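PDB 3KA7: oxidoreductase from Methanosarcina mazei, which binds flavin-adenine dinucleotide and is probably a flavin-dependent oxidoreductase of the amine oxidoreductase family, although its substrate is not established. Local coordinates for residues 4-9 against 242-247; 12-17 against 200-205; 282-287 against 348-353. All coordinates share one frame; numbering follows the deposited sequence.

Interaction 1. Residues 4-9 against 242-247; sequences VVIGAG and DLVISN. With FAD (flavin-adenine dinucleotide), chain B.
Val-4, Val-5 and Ile-6 pair with Val-244, Ile-245 and Ser-246 as neighbouring parallel strands in the five-stranded Rossmann-type sheet that carries FAD. The strand axes lie 4.7 Å apart at 20°. Four backbone hydrogen bonds fix the register: Leu-243 O accepts from Val-4 N, Val-4 O from Ile-245 N, Ile-245 O from Ile-6 N at 2.8 Å, and Ile-6 O from Asn-247 N at 2.9 Å.

Val-4, Ile-6 and Val-244 share one face of the sheet, packed against strand 228-234, Val-4 and Ile-6 on Ile-232 and Val-244 on Ala-229. Here Val-244 holds CG1 anti to its backbone N (chi1 176°), which brings CG1 to 3.7 Å from Ile-6 CD1, while its CG2 meets Val-4 CG2 at 3.7 Å. Val-5 and Ile-245 occupy the other face, where Ile-245 also touches Ser-15 and Leu-19 of helix 10-21.

Beyond the strand, Gly-7 and Gly-9 fit the GxGxxG pattern of dinucleotide-binding folds. Gly-7 has a positive phi of 98° and sets its CA 3.4 Å from FAD O4B; Gly-9 CA lies 3.3 Å from FAD O5B. At the adenine, Ile-6 CG2 comes within 4.0 Å of FAD N1A.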
loop_
_atom_site.group_PDB
_atom_site.type_symbol
_atom_site.label_atom_id
_atom_site.label_comp_id
_atom_site.label_asym_id
_atom_site.label_seq_id
_atom_site.Cartn_x
_atom_site.Cartn_y
_atom_site.Cartn_z
ATOM N N VAL A 4 -15.407 -15.255 12.225
ATOM C CA VAL A 4 -14.937 -14.088 12.941
ATOM C C VAL A 4 -13.732 -13.529 12.199
ATOM O O VAL A 4 -12.931 -14.288 11.633
ATOM C CB VAL A 4 -14.565 -14.410 14.408
ATOM C CG1 VAL A 4 -15.819 -14.890 15.181
ATOM C CG2 VAL A 4 -13.470 -15.444 14.462
ATOM N N VAL A 5 -13.635 -12.208 12.193
ATOM C CA VAL A 5 -12.520 -11.517 11.564
ATOM C C VAL A 5 -11.784 -10.774 12.656
ATOM O O VAL A 5 -12.396 -10.045 13.449
ATOM C CB VAL A 5 -13.019 -10.513 10.511
ATOM C CG1 VAL A 5 -11.842 -9.759 9.895
ATOM C CG2 VAL A 5 -13.809 -11.244 9.424
ATOM N N ILE A 6 -10.467 -10.959 12.713
ATOM C CA ILE A 6 -9.653 -10.274 13.714
ATOM C C ILE A 6 -9.035 -9.041 13.064
ATOM O O ILE A 6 -8.175 -9.176 12.209
ATOM C CB ILE A 6 -8.534 -11.192 14.246
ATOM C CG1 ILE A 6 -9.124 -12.521 14.754
ATOM C CG2 ILE A 6 -7.753 -10.480 15.351
ATOM C CD1 ILE A 6 -8.081 -13.571 15.085
ATOM N N GLY A 7 -9.495 -7.851 13.452
ATOM C CA GLY A 7 -8.964 -6.591 12.927
ATOM C C GLY A 7 -9.832 -6.045 11.807
ATOM O O GLY A 7 -10.168 -6.780 10.861
ATOM N N ALA A 8 -10.188 -4.770 11.918
ATOM C CA ALA A 8 -11.004 -4.086 10.919
ATOM C C ALA A 8 -10.162 -3.256 9.966
ATOM O O ALA A 8 -10.543 -2.152 9.618
ATOM C CB ALA A 8 -12.073 -3.212 11.591
ATOM N N GLY A 9 -9.025 -3.794 9.535
ATOM C CA GLY A 9 -8.272 -3.156 8.469
ATOM C C GLY A 9 -8.988 -3.396 7.154
ATOM O O GLY A 9 -9.988 -4.100 7.105
ATOM N N ASP A 242 -16.327 -21.246 13.003
ATOM C CA ASP A 242 -15.957 -22.295 12.080
ATOM C C ASP A 242 -14.841 -21.800 11.171
ATOM O O ASP A 242 -14.084 -22.583 10.593
ATOM C CB ASP A 242 -17.179 -22.648 11.234
ATOM C CG ASP A 242 -18.337 -23.155 12.079
ATOM O OD1 ASP A 242 -18.147 -24.196 12.746
ATOM O OD2 ASP A 242 -19.422 -22.512 12.082
ATOM N N LEU A 243 -14.776 -20.484 11.026
ATOM C CA LEU A 243 -13.769 -19.837 10.192
ATOM C C LEU A 243 -13.238 -18.603 10.913
ATOM O O LEU A 243 -14.011 -17.785 11.412
ATOM C CB LEU A 243 -14.389 -19.418 8.862
ATOM C CG LEU A 243 -13.501 -18.734 7.822
ATOM C CD1 LEU A 243 -12.390 -19.660 7.333
ATOM C CD2 LEU A 243 -14.360 -18.275 6.664
ATOM N N VAL A 244 -11.915 -18.488 10.970
ATOM C CA VAL A 244 -11.274 -17.315 11.549
ATOM C C VAL A 244 -10.425 -16.644 10.474
ATOM O O VAL A 244 -9.521 -17.262 9.910
ATOM C CB VAL A 244 -10.384 -17.680 12.775
ATOM C CG1 VAL A 244 -9.655 -16.450 13.273
ATOM C CG2 VAL A 244 -11.229 -18.289 13.903
ATOM N N ILE A 245 -10.742 -15.393 10.170
ATOM C CA ILE A 245 -9.936 -14.613 9.242
ATOM C C ILE A 245 -9.107 -13.602 10.044
ATOM O O ILE A 245 -9.654 -12.718 10.710
ATOM C CB ILE A 245 -10.806 -13.850 8.232
ATOM C CG1 ILE A 245 -11.730 -14.806 7.453
ATOM C CG2 ILE A 245 -9.929 -12.961 7.319
ATOM C CD1 ILE A 245 -11.035 -15.964 6.754
ATOM N N SER A 246 -7.786 -13.731 9.991
ATOM C CA SER A 246 -6.949 -12.805 10.749
ATOM C C SER A 246 -6.387 -11.742 9.832
ATOM O O SER A 246 -5.705 -12.069 8.868
ATOM C CB SER A 246 -5.800 -13.524 11.453
ATOM O OG SER A 246 -4.943 -12.543 12.034
ATOM N N ASN A 247 -6.663 -10.477 10.138
ATOM C CA ASN A 247 -6.161 -9.349 9.353
ATOM C C ASN A 247 -4.906 -8.732 9.999
ATOM O O ASN A 247 -4.574 -7.559 9.757
ATOM C CB ASN A 247 -7.267 -8.305 9.243
ATOM C CG ASN A 247 -6.999 -7.253 8.188
ATOM O OD1 ASN A 247 -6.217 -7.429 7.229
ATOM N ND2 ASN A 247 -7.686 -6.155 8.334
HETATM P PA FAD B . -4.284 -3.084 8.725
HETATM O O1A FAD B . -2.926 -3.569 9.161
HETATM O O2A FAD B . -4.368 -1.656 8.242
HETATM O O5B FAD B . -5.325 -3.282 9.931
HETATM C C5B FAD B . -5.071 -4.261 10.932
HETATM C C4B FAD B . -6.113 -3.970 12.016
HETATM O O4B FAD B . -6.057 -4.930 13.053
HETATM C C3B FAD B . -5.871 -2.597 12.650
HETATM O O3B FAD B . -7.044 -1.802 12.567
HETATM C C2B FAD B . -5.516 -2.925 14.102
HETATM O O2B FAD B . -5.954 -1.939 15.018
HETATM C C1B FAD B . -6.199 -4.271 14.309
HETATM N N9A FAD B . -5.584 -5.133 15.327
HETATM C C8A FAD B . -4.250 -5.390 15.570
HETATM N N7A FAD B . -4.173 -6.309 16.575
HETATM C C5A FAD B . -5.442 -6.622 16.954
HETATM C C6A FAD B . -5.952 -7.466 17.929
HETATM N N6A FAD B . -5.138 -8.256 18.623
HETATM N N1A FAD B . -7.321 -7.571 18.077
HETATM C C2A FAD B . -8.183 -6.843 17.282
HETATM N N3A FAD B . -7.675 -5.999 16.317
HETATM C C4A FAD B . -6.327 -5.899 16.174
HETATM N N1 FAD B . -1.826 1.623 -0.033
HETATM C C2 FAD B . -2.419 2.007 -1.224
HETATM O O2 FAD B . -3.079 1.187 -1.875
HETATM N N3 FAD B . -2.241 3.303 -1.683
HETATM C C4 FAD B . -1.479 4.211 -0.968
HETATM O O4 FAD B . -1.317 5.363 -1.370
HETATM C C4X FAD B . -0.879 3.826 0.222
HETATM N N5 FAD B . -0.098 4.725 0.934
HETATM C C5X FAD B . 0.481 4.327 2.127
HETATM C C6 FAD B . 1.256 5.224 2.863
HETATM C C7 FAD B . 1.822 4.836 4.072
HETATM C C7M FAD B . 2.657 5.826 4.844
HETATM C C8 FAD B . 1.611 3.543 4.532
HETATM C C8M FAD B . 2.212 3.081 5.829
HETATM C C9 FAD B . 0.848 2.640 3.796
HETATM C C9A FAD B . 0.274 3.034 2.592
HETATM N N10 FAD B . -0.488 2.136 1.856
HETATM C C10 FAD B . -1.069 2.528 0.682
HETATM C "C1'" FAD B . -0.647 0.715 2.285
HETATM C "C2'" FAD B . -2.006 0.556 2.977
HETATM O "O2'" FAD B . -2.196 1.624 3.901
HETATM C "C3'" FAD B . -2.044 -0.790 3.695
HETATM O "O3'" FAD B . -1.557 -1.801 2.819
HETATM C "C4'" FAD B . -3.417 -1.232 4.191
HETATM O "O4'" FAD B . -4.085 -0.207 4.897
HETATM C "C5'" FAD B . -3.183 -2.395 5.149
HETATM O "O5'" FAD B . -4.429 -3.006 5.378
HETATM P P FAD B . -4.508 -4.402 6.130
HETATM O O1P FAD B . -5.637 -5.209 5.537
HETATM O O2P FAD B . -3.168 -5.110 6.168
HETATM O O3P FAD B . -4.945 -4.080 7.644
#

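Interaction 2. Residues 12-17 against 200-205; sequences GLLSAA and DALETV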
loop_
_atom_site.group_PDB
_atom_site.type_symbol
_atom_site.label_atom_id
_atom_site.label_comp_id
_atom_site.label_asym_id
_atom_site.label_seq_id
_atom_site.Cartn_x
_atom_site.Cartn_y
_atom_site.Cartn_z
ATOM N N GLY A 12 -9.641 -7.095 6.464
ATOM C CA GLY A 12 -10.673 -7.673 7.309
ATOM C C GLY A 12 -12.068 -7.247 6.899
ATOM O O GLY A 12 -13.005 -8.063 6.905
ATOM N N LEU A 13 -12.206 -5.974 6.532
ATOM C CA LEU A 13 -13.504 -5.437 6.098
ATOM C C LEU A 13 -13.924 -5.967 4.726
ATOM O O LEU A 13 -15.097 -6.291 4.518
ATOM C CB LEU A 13 -13.492 -3.916 6.100
ATOM C CG LEU A 13 -13.329 -3.274 7.482
ATOM C CD1 LEU A 13 -13.173 -1.763 7.353
ATOM C CD2 LEU A 13 -14.494 -3.620 8.391
ATOM N N LEU A 14 -12.977 -6.060 3.790
ATOM C CA LEU A 14 -13.252 -6.764 2.529
ATOM C C LEU A 14 -13.748 -8.186 2.769
ATOM O O LEU A 14 -14.724 -8.636 2.152
ATOM C CB LEU A 14 -12.001 -6.808 1.646
ATOM C CG LEU A 14 -11.526 -5.463 1.088
ATOM C CD1 LEU A 14 -10.192 -5.679 0.378
ATOM C CD2 LEU A 14 -12.552 -4.883 0.122
ATOM N N SER A 15 -13.062 -8.901 3.654
ATOM C CA SER A 15 -13.454 -10.264 4.018
ATOM C C SER A 15 -14.843 -10.308 4.629
ATOM O O SER A 15 -15.681 -11.137 4.245
ATOM C CB SER A 15 -12.454 -10.842 5.010
ATOM O OG SER A 15 -11.189 -10.979 4.395
ATOM N N ALA A 16 -15.089 -9.415 5.577
ATOM C CA ALA A 16 -16.387 -9.388 6.260
ATOM C C ALA A 16 -17.518 -9.076 5.285
ATOM O O ALA A 16 -18.605 -9.696 5.348
ATOM C CB ALA A 16 -16.363 -8.375 7.408
ATOM N N ALA A 17 -17.278 -8.120 4.391
ATOM C CA ALA A 17 -18.288 -7.744 3.387
ATOM C C ALA A 17 -18.627 -8.930 2.487
ATOM O O ALA A 17 -19.807 -9.247 2.291
ATOM C CB ALA A 17 -17.827 -6.550 2.561
ATOM N N ASP A 200 -16.219 3.352 4.882
ATOM C CA ASP A 200 -17.647 3.568 5.148
ATOM C C ASP A 200 -18.529 2.691 4.244
ATOM O O ASP A 200 -19.514 2.088 4.697
ATOM C CB ASP A 200 -18.003 5.037 4.917
ATOM C CG ASP A 200 -17.547 5.943 6.043
ATOM O OD1 ASP A 200 -17.071 5.438 7.075
ATOM O OD2 ASP A 200 -17.688 7.178 5.894
ATOM N N ALA A 201 -18.185 2.631 2.964
ATOM C CA ALA A 201 -18.944 1.829 2.003
ATOM C C ALA A 201 -18.967 0.352 2.384
ATOM O O ALA A 201 -20.004 -0.307 2.287
ATOM C CB ALA A 201 -18.398 2.013 0.574
ATOM N N LEU A 202 -17.822 -0.176 2.819
ATOM C CA LEU A 202 -17.761 -1.563 3.249
ATOM C C LEU A 202 -18.551 -1.807 4.534
ATOM O O LEU A 202 -19.179 -2.850 4.693
ATOM C CB LEU A 202 -16.308 -1.984 3.459
ATOM C CG LEU A 202 -15.528 -2.148 2.158
ATOM C CD1 LEU A 202 -14.017 -2.209 2.447
ATOM C CD2 LEU A 202 -15.993 -3.410 1.404
ATOM N N GLU A 203 -18.492 -0.854 5.461
ATOM C CA GLU A 203 -19.251 -0.992 6.703
ATOM C C GLU A 203 -20.745 -1.050 6.405
ATOM O O GLU A 203 -21.482 -1.800 7.035
ATOM C CB GLU A 203 -18.949 0.154 7.658
ATOM C CG GLU A 203 -17.555 0.076 8.271
ATOM C CD GLU A 203 -17.207 1.314 9.083
ATOM O OE1 GLU A 203 -17.569 2.445 8.671
ATOM O OE2 GLU A 203 -16.561 1.163 10.132
ATOM N N THR A 204 -21.182 -0.257 5.440
ATOM C CA THR A 204 -22.590 -0.290 5.015
ATOM C C THR A 204 -23.026 -1.667 4.507
ATOM O O THR A 204 -24.099 -2.164 4.867
ATOM C CB THR A 204 -22.867 0.799 3.960
ATOM O OG1 THR A 204 -22.672 2.084 4.561
ATOM C CG2 THR A 204 -24.302 0.706 3.453
ATOM N N VAL A 205 -22.194 -2.289 3.676
ATOM C CA VAL A 205 -22.482 -3.615 3.121
ATOM C C VAL A 205 -22.499 -4.673 4.216
ATOM O O VAL A 205 -23.360 -5.559 4.240
ATOM C CB VAL A 205 -21.429 -3.995 2.050
ATOM C CG1 VAL A 205 -21.594 -5.452 1.609
ATOM C CG2 VAL A 205 -21.528 -3.049 0.868
#
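Leu-202 meets Leu-13, Leu-14 and Ala-17 in a contact that has no flat group; it is made by the forked end of Leu-202, with CD1 and CD2 spread about CG. Leu-13 and Leu-14 lie at the CD1 prong, Ala-17 at the CD2 prong, and Leu-14 reaches both. The contact joins helix 10-21, which follows the first strand of the Rossmann-type fold and begins within its glycine-rich turn, to helix 195-208. The two short axes pass 9.0 Å apart and point roughly the same way, at 30°.

The torsions of Leu-202 explain the reach: CG is anti to the carbonyl carbon (chi1 -72°), and with chi2 also extended for one branch the fork projects from helix 195-208 onto its neighbour. CD1 then lies 3.8 Å from Leu-14 CD2 and 4.1 Å from Leu-13 CB. Leu-14 starts out from its backbone pointing away from helix 195-208, so it is the tip of the side chain, at CD2, that comes back to Leu-202; Leu-65, Phe-68 and Val-416 also pack on Leu-14.

The first bond of the Leu-13 side chain is directed toward helix 195-208, and its CB is what meets Leu-202; Ile-199 and Ile-206 touch this side chain as well. Beside this apolar seam, Glu-203 OE2 is hydrogen-bonded to Thr-35 OG1. About one helical turn beyond Leu-13, the methyl of Ala-17 touches two partners, its CB 3.8 Å from Leu-202 CD2 and 4.0 Å from Val-205 CG1.

Interaction 3. Residues 282-287 against 348-353; sequences IKICLA and MGLEDL
Ile-284 and Leu-286 of strand 282-287 face helix 348-353, whose short axis passes 10.3 Å from that of the strand at 41°, with the nearest CA atoms, Ile-284 and Gly-349, 8.1 Å apart. The helix belongs to a beta-alpha-beta crossover: it connects strands 326-334 and 362-370, which are parallel to each other, and passes over strand 280-288, which lies between them.

Leu-353 reaches both strand residues with one methyl. Its CD1 is 3.8 Å from Leu-286 CD2, the two side chains running antiparallel alongside each other, and 4.1 Å from Ile-284 CG2. The other branch of Ile-284 is extended (chi2 175°), which carries CD1 up to the helix backbone, 4.2 Å from Gly-349 C. Gly-349 has no side chain, so this methyl meets main chain directly. Leu-350 adds its CD2 at 4.3 Å from Ile-284 CD1.

Polar anchoring of the helix lies beside this contact: Asp-352 forms a salt bridge with Arg-305 and accepts hydrogen bonds from the backbone N atoms of Arg-306 and Ile-307. On the opposite face of the strand, Lys-283 NZ donates to Gly-52 O.

Between strand and helix, by contrast, everything that touches is aliphatic carbon or a backbone carbon, at van der Waals separations. That chemistry implies an attachment made by exclusion of water and dispersion: within this interface the fit depends on shape, while directional bonds to the helix come from Asp-352 at its side.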
loop_
_atom_site.group_PDB
_atom_site.type_symbol
_atom_site.label_atom_id
_atom_site.label_comp_id
_atom_site.label_asym_id
_atom_site.label_seq_id
_atom_site.Cartn_x
_atom_site.Cartn_y
_atom_site.Cartn_z
ATOM N N ILE A 282 8.341 7.338 5.611
ATOM C CA ILE A 282 7.900 8.539 6.301
ATOM C C ILE A 282 7.019 9.365 5.371
ATOM O O ILE A 282 7.361 9.569 4.217
ATOM C CB ILE A 282 9.078 9.393 6.742
ATOM C CG1 ILE A 282 9.881 8.679 7.826
ATOM C CG2 ILE A 282 8.580 10.754 7.231
ATOM C CD1 ILE A 282 11.317 9.173 7.891
ATOM N N LYS A 283 5.885 9.813 5.901
ATOM C CA LYS A 283 4.913 10.618 5.176
ATOM C C LYS A 283 4.945 12.040 5.742
ATOM O O LYS A 283 4.812 12.229 6.953
ATOM C CB LYS A 283 3.517 10.012 5.369
ATOM C CG LYS A 283 2.378 10.875 4.839
ATOM C CD LYS A 283 1.016 10.169 4.910
ATOM C CE LYS A 283 0.807 9.447 6.231
ATOM N NZ LYS A 283 -0.614 9.003 6.351
ATOM N N ILE A 284 5.144 13.025 4.871
ATOM C CA ILE A 284 5.116 14.425 5.274
ATOM C C ILE A 284 3.888 15.070 4.654
ATOM O O ILE A 284 3.773 15.116 3.430
ATOM C CB ILE A 284 6.393 15.172 4.828
ATOM C CG1 ILE A 284 7.632 14.521 5.459
ATOM C CG2 ILE A 284 6.295 16.674 5.176
ATOM C CD1 ILE A 284 8.944 15.129 4.977
ATOM N N CYS A 285 2.977 15.557 5.492
ATOM C CA CYS A 285 1.740 16.195 5.018
ATOM C C CYS A 285 1.909 17.711 5.053
ATOM O O CYS A 285 2.324 18.259 6.066
ATOM C CB CYS A 285 0.565 15.800 5.911
ATOM S SG CYS A 285 0.266 13.992 5.932
ATOM N N LEU A 286 1.594 18.368 3.937
ATOM C CA LEU A 286 1.757 19.820 3.822
ATOM C C LEU A 286 0.397 20.477 3.731
ATOM O O LEU A 286 -0.487 19.983 3.040
ATOM C CB LEU A 286 2.566 20.172 2.566
ATOM C CG LEU A 286 3.899 19.439 2.371
ATOM C CD1 LEU A 286 4.552 19.856 1.060
ATOM C CD2 LEU A 286 4.856 19.665 3.552
ATOM N N ALA A 287 0.234 21.588 4.444
ATOM C CA ALA A 287 -0.950 22.407 4.306
ATOM C C ALA A 287 -0.566 23.489 3.301
ATOM O O ALA A 287 0.140 24.422 3.640
ATOM C CB ALA A 287 -1.318 23.016 5.647
HETATM N N MSE A 348 16.300 15.157 6.204
HETATM C CA MSE A 348 16.652 15.113 4.794
HETATM C C MSE A 348 15.436 15.352 3.914
HETATM O O MSE A 348 15.531 16.024 2.881
HETATM C CB MSE A 348 17.303 13.777 4.459
HETATM C CG MSE A 348 18.737 13.706 4.899
HETATM SE SE MSE A 348 19.376 11.906 4.578
HETATM C CE MSE A 348 19.572 11.316 6.419
ATOM N N GLY A 349 14.295 14.802 4.320
ATOM C CA GLY A 349 13.051 15.008 3.580
ATOM C C GLY A 349 12.666 16.481 3.571
ATOM O O GLY A 349 12.229 17.027 2.555
ATOM N N LEU A 350 12.826 17.120 4.719
ATOM C CA LEU A 350 12.513 18.543 4.857
ATOM C C LEU A 350 13.384 19.413 3.958
ATOM O O LEU A 350 12.908 20.418 3.393
ATOM C CB LEU A 350 12.636 18.965 6.317
ATOM C CG LEU A 350 11.550 18.389 7.221
ATOM C CD1 LEU A 350 11.752 18.857 8.650
ATOM C CD2 LEU A 350 10.181 18.805 6.729
ATOM N N GLU A 351 14.649 19.023 3.808
ATOM C CA GLU A 351 15.566 19.697 2.891
ATOM C C GLU A 351 15.101 19.506 1.454
ATOM O O GLU A 351 15.162 20.440 0.644
ATOM C CB GLU A 351 16.984 19.138 3.023
ATOM C CG GLU A 351 17.584 19.329 4.400
ATOM C CD GLU A 351 17.355 20.723 4.918
ATOM O OE1 GLU A 351 17.872 21.678 4.297
ATOM O OE2 GLU A 351 16.644 20.870 5.938
ATOM N N ASP A 352 14.641 18.289 1.138
ATOM C CA ASP A 352 14.153 17.989 -0.214
ATOM C C ASP A 352 13.010 18.906 -0.631
ATOM O O ASP A 352 12.924 19.280 -1.800
ATOM C CB ASP A 352 13.645 16.540 -0.341
ATOM C CG ASP A 352 14.767 15.517 -0.421
ATOM O OD1 ASP A 352 15.903 15.879 -0.802
ATOM O OD2 ASP A 352 14.486 14.336 -0.111
ATOM N N LEU A 353 12.113 19.203 0.312
ATOM C CA LEU A 353 10.930 20.044 0.066
ATOM C C LEU A 353 11.316 21.406 -0.512
ATOM O O LEU A 353 10.649 21.934 -1.397
ATOM C CB LEU A 353 10.149 20.253 1.367
ATOM C CG LEU A 353 9.442 19.039 1.967
ATOM C CD1 LEU A 353 8.668 19.444 3.226
ATOM C CD2 LEU A 353 8.512 18.431 0.929
#

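In the fold
Interactions 1 and 2 are neighbours, their centres 12 Å apart: strand 2-6 runs into helix 10-21, so the FAD-binding turn passes directly from one contact to the other, and Val-5 CG1 lies 3.5 Å from Gly-12 CA. Along the chain, interaction 2 is nested within the loop closed by interaction 1, and interaction 3 opens only afterwards. Interaction 3 belongs to the seven-stranded mixed sheet, with its centre about 35 Å from that of interaction 1 and 33 Å from that of interaction 2. The first two thus lie in the nucleotide-binding part, interaction 1 within its parallel sheet and interaction 2 between helices 10-21 and 195-208, whereas the third packs a helix on the mixed sheet.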